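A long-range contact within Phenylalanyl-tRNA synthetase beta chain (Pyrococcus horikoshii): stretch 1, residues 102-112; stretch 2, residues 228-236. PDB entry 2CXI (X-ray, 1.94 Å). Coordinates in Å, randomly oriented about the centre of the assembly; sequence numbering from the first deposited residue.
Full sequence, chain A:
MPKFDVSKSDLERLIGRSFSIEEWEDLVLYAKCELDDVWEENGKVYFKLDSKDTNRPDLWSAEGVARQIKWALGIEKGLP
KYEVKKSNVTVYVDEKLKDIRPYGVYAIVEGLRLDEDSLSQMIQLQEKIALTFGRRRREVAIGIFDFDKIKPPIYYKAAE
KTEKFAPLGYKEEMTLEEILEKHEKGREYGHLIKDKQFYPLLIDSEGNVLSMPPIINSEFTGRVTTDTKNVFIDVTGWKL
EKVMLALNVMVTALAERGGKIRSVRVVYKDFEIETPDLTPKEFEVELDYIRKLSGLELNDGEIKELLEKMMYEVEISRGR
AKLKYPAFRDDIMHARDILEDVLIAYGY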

# COMPACT_ATOMS: atom_id res chain seq x y z
N PRO A 102 11.97 22.30 13.12
CA PRO A 102 10.86 21.43 13.52
C PRO A 102 9.69 21.30 12.55
O PRO A 102 9.16 20.18 12.43
CB PRO A 102 10.40 22.03 14.86
CG PRO A 102 10.94 23.46 14.86
CD PRO A 102 12.21 23.39 14.09
N TYR A 103 9.29 22.38 11.86
CA TYR A 103 8.02 22.37 11.09
C TYR A 103 8.22 22.37 9.60
O TYR A 103 9.08 23.07 9.09
CB TYR A 103 7.11 23.56 11.48
CG TYR A 103 6.77 23.52 12.94
CD1 TYR A 103 5.89 22.53 13.44
CD2 TYR A 103 7.36 24.41 13.85
CE1 TYR A 103 5.60 22.46 14.82
CE2 TYR A 103 7.07 24.36 15.21
CZ TYR A 103 6.20 23.38 15.68
OH TYR A 103 5.91 23.34 17.02
N GLY A 104 7.39 21.57 8.91
CA GLY A 104 7.22 21.55 7.45
C GLY A 104 5.71 21.55 7.18
O GLY A 104 4.91 20.87 7.88
N VAL A 105 5.29 22.35 6.20
CA VAL A 105 3.92 22.32 5.70
C VAL A 105 4.06 22.30 4.18
O VAL A 105 5.10 22.75 3.62
CB VAL A 105 3.07 23.55 6.17
CG1 VAL A 105 2.84 23.47 7.72
CG2 VAL A 105 3.79 24.90 5.80
N TYR A 106 3.02 21.82 3.51
CA TYR A 106 3.12 21.39 2.11
C TYR A 106 1.83 21.68 1.35
O TYR A 106 0.73 21.68 1.91
CB TYR A 106 3.44 19.87 2.04
CG TYR A 106 4.68 19.57 2.87
CD1 TYR A 106 5.96 19.65 2.30
CD2 TYR A 106 4.58 19.30 4.23
CE1 TYR A 106 7.10 19.46 3.07
CE2 TYR A 106 5.70 19.11 5.01
CZ TYR A 106 6.95 19.20 4.42
OH TYR A 106 8.04 19.05 5.22
N ALA A 107 1.98 21.84 0.04
CA ALA A 107 0.83 21.95 -0.84
C ALA A 107 1.20 21.46 -2.24
O ALA A 107 2.38 21.41 -2.63
CB ALA A 107 0.30 23.41 -0.87
N ILE A 108 0.16 21.08 -2.97
CA ILE A 108 0.29 20.82 -4.38
C ILE A 108 -0.59 21.83 -5.10
O ILE A 108 -1.72 22.07 -4.71
CB ILE A 108 -0.13 19.36 -4.71
CG1 ILE A 108 0.85 18.39 -4.06
CG2 ILE A 108 -0.22 19.12 -6.27
CD1 ILE A 108 0.28 16.96 -3.88
N VAL A 109 -0.07 22.40 -6.17
CA VAL A 109 -0.90 23.26 -7.03
C VAL A 109 -0.88 22.66 -8.46
O VAL A 109 0.20 22.53 -9.06
CB VAL A 109 -0.40 24.70 -7.04
CG1 VAL A 109 -1.32 25.61 -7.89
CG2 VAL A 109 -0.33 25.27 -5.64
N GLU A 110 -2.06 22.29 -8.99
CA GLU A 110 -2.12 21.56 -10.29
C GLU A 110 -2.58 22.46 -11.42
O GLU A 110 -3.23 23.47 -11.16
CB GLU A 110 -3.10 20.37 -10.20
CG GLU A 110 -2.59 19.32 -9.24
CD GLU A 110 -3.51 18.12 -9.14
OE1 GLU A 110 -4.70 18.27 -9.39
OE2 GLU A 110 -3.02 17.02 -8.79
N GLY A 111 -2.28 22.07 -12.67
CA GLY A 111 -2.92 22.66 -13.87
C GLY A 111 -2.33 24.01 -14.25
O GLY A 111 -3.01 24.86 -14.83
N LEU A 112 -1.06 24.21 -13.91
CA LEU A 112 -0.42 25.47 -14.22
C LEU A 112 0.09 25.41 -15.66
O LEU A 112 0.48 24.35 -16.14
CB LEU A 112 0.73 25.73 -13.25
CG LEU A 112 0.26 26.08 -11.81
CD1 LEU A 112 1.40 25.87 -10.83
CD2 LEU A 112 -0.29 27.50 -11.69
N THR A 228 6.73 22.50 -16.41
CA THR A 228 6.05 22.07 -15.17
C THR A 228 4.58 22.52 -15.10
O THR A 228 4.26 23.69 -15.28
CB THR A 228 6.85 22.53 -13.93
OG1 THR A 228 8.11 21.84 -13.92
CG2 THR A 228 6.14 22.07 -12.62
N LYS A 229 3.70 21.55 -14.87
CA LYS A 229 2.26 21.79 -14.71
C LYS A 229 1.76 21.69 -13.26
O LYS A 229 0.82 22.39 -12.86
CB LYS A 229 1.48 20.80 -15.59
CG LYS A 229 1.66 21.05 -17.10
CD LYS A 229 0.74 20.09 -17.89
CE LYS A 229 1.04 20.17 -19.40
NZ LYS A 229 2.33 19.43 -19.72
N ASN A 230 2.39 20.80 -12.47
CA ASN A 230 1.93 20.49 -11.11
C ASN A 230 3.10 20.69 -10.17
O ASN A 230 4.14 20.08 -10.35
CB ASN A 230 1.45 19.02 -11.01
CG ASN A 230 0.34 18.71 -12.01
OD1 ASN A 230 -0.68 19.40 -12.04
ND2 ASN A 230 0.56 17.70 -12.86
N VAL A 231 2.96 21.62 -9.24
CA VAL A 231 4.06 22.00 -8.35
C VAL A 231 3.80 21.47 -6.95
O VAL A 231 2.67 21.49 -6.44
CB VAL A 231 4.30 23.56 -8.34
CG1 VAL A 231 3.05 24.29 -8.17
CG2 VAL A 231 5.13 23.97 -7.20
N PHE A 232 4.87 20.98 -6.33
CA PHE A 232 4.85 20.54 -4.95
C PHE A 232 5.66 21.60 -4.16
O PHE A 232 6.81 21.94 -4.52
CB PHE A 232 5.47 19.12 -4.82
CG PHE A 232 5.60 18.64 -3.38
CD1 PHE A 232 6.86 18.67 -2.73
CD2 PHE A 232 4.48 18.16 -2.68
CE1 PHE A 232 6.99 18.23 -1.39
CE2 PHE A 232 4.62 17.73 -1.33
CZ PHE A 232 5.86 17.76 -0.71
N ILE A 233 5.04 22.16 -3.14
CA ILE A 233 5.72 23.27 -2.38
C ILE A 233 5.98 22.83 -0.95
O ILE A 233 5.09 22.26 -0.31
CB ILE A 233 4.85 24.55 -2.38
CG1 ILE A 233 4.55 25.06 -3.82
CG2 ILE A 233 5.53 25.71 -1.51
CD1 ILE A 233 3.21 25.86 -3.87
N ASP A 234 7.19 23.08 -0.42
CA ASP A 234 7.44 22.82 1.00
C ASP A 234 7.84 24.13 1.67
O ASP A 234 8.52 24.97 1.04
CB ASP A 234 8.50 21.72 1.24
CG ASP A 234 9.96 22.25 1.19
OD1 ASP A 234 10.65 22.29 2.26
OD2 ASP A 234 10.49 22.67 0.14
N VAL A 235 7.41 24.32 2.91
CA VAL A 235 7.87 25.47 3.69
C VAL A 235 8.26 24.97 5.05
O VAL A 235 7.47 24.26 5.69
CB VAL A 235 6.76 26.51 3.89
CG1 VAL A 235 7.38 27.83 4.46
CG2 VAL A 235 5.94 26.76 2.58
N THR A 236 9.47 25.31 5.47
CA THR A 236 9.98 24.88 6.76
C THR A 236 10.36 26.07 7.65
O THR A 236 10.68 27.17 7.14
CB THR A 236 11.20 23.96 6.62
OG1 THR A 236 12.19 24.59 5.80
CG2 THR A 236 10.82 22.60 5.89
O HOH W 1 10.32 20.13 3.94

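Two strands more than a hundred residues apart in sequence, 103-110 and 231-236, lie side by side as an antiparallel pair, their axes 4.7 Å apart at closest approach and their directions at 159°. Three hydrogen-bonded pairs set the register. Val105 N reaches Val235 O at 2.9 Å, and Val235 N returns to Val105 O at 2.9 Å; Ala107 N to Ile233 O is longer, 3.2 Å, but Ile233 N to Ala107 O is 2.8 Å and nearly straight at 171°; Val109 N to Val231 O and Val231 N to Val109 O are both 2.9 Å. Between these rungs the non-hydrogen-bonded pairs bring CA atoms closer, 4.6 Å for Ile108 and Phe232 against 5.3 Å for Ala107 and Ile233, and CA-H...O contacts fill in, such as Tyr106 CA to Ile233 O at 3.2 Å.

Beyond the last rung the pairing continues in altered form. Leu112 N donates to Lys229 O at 2.8 Å, while the side chain of Asn230 supplies OD1 as acceptor for Gly111 N at 3.2 Å. Gly111 has a positive phi of 79°, a conformation glycine adopts easily.

The alternation of the strands sorts the side chains. One face carries Val105, Ala107, Val109, Val231, Ile233 and Val235, an entirely aliphatic set suited to burial. Val105 CG2 packs on Val235 CB at 3.9 Å, Val109 CB on Val231 CG1 at 3.7 Å, and Val109 CG2 meets Ile233 CD1 diagonally at 4.0 Å. Small Ala107 sits opposite the larger Ile233. Leu112, from the loop, extends this packing by placing CD1 3.5 Å from Val231 CG1.

The other face is more varied. Tyr106 and Phe232, diagonal neighbours, hold their rings nearly parallel, planes at 15°, but slid apart with centroids separated by 5.8 Å, so they barely overlap; Tyr106 CD1 and Phe232 CZ still touch at 3.6 Å. Ile108 CG1 approaches the edge of the Phe232 ring, 3.9 Å from CD2. Tyr106 also packs against its direct partner, with Tyr106 CE1 3.2 Å from Asp234 CB, and the two polar ends share a water, 2.8 Å from Tyr106 OH and 2.8 Å from Asp234 OD1, to which the water donates. The hydroxyl of Tyr106 lies close to Gly104, where a CB would fall 2.0 Å from Tyr106 OH: the missing side chain leaves room for it. The rule is a regular backbone ladder, with aliphatic packing on one face and aromatics plus a hydrated polar pair on the other, burying 784 Å² in all.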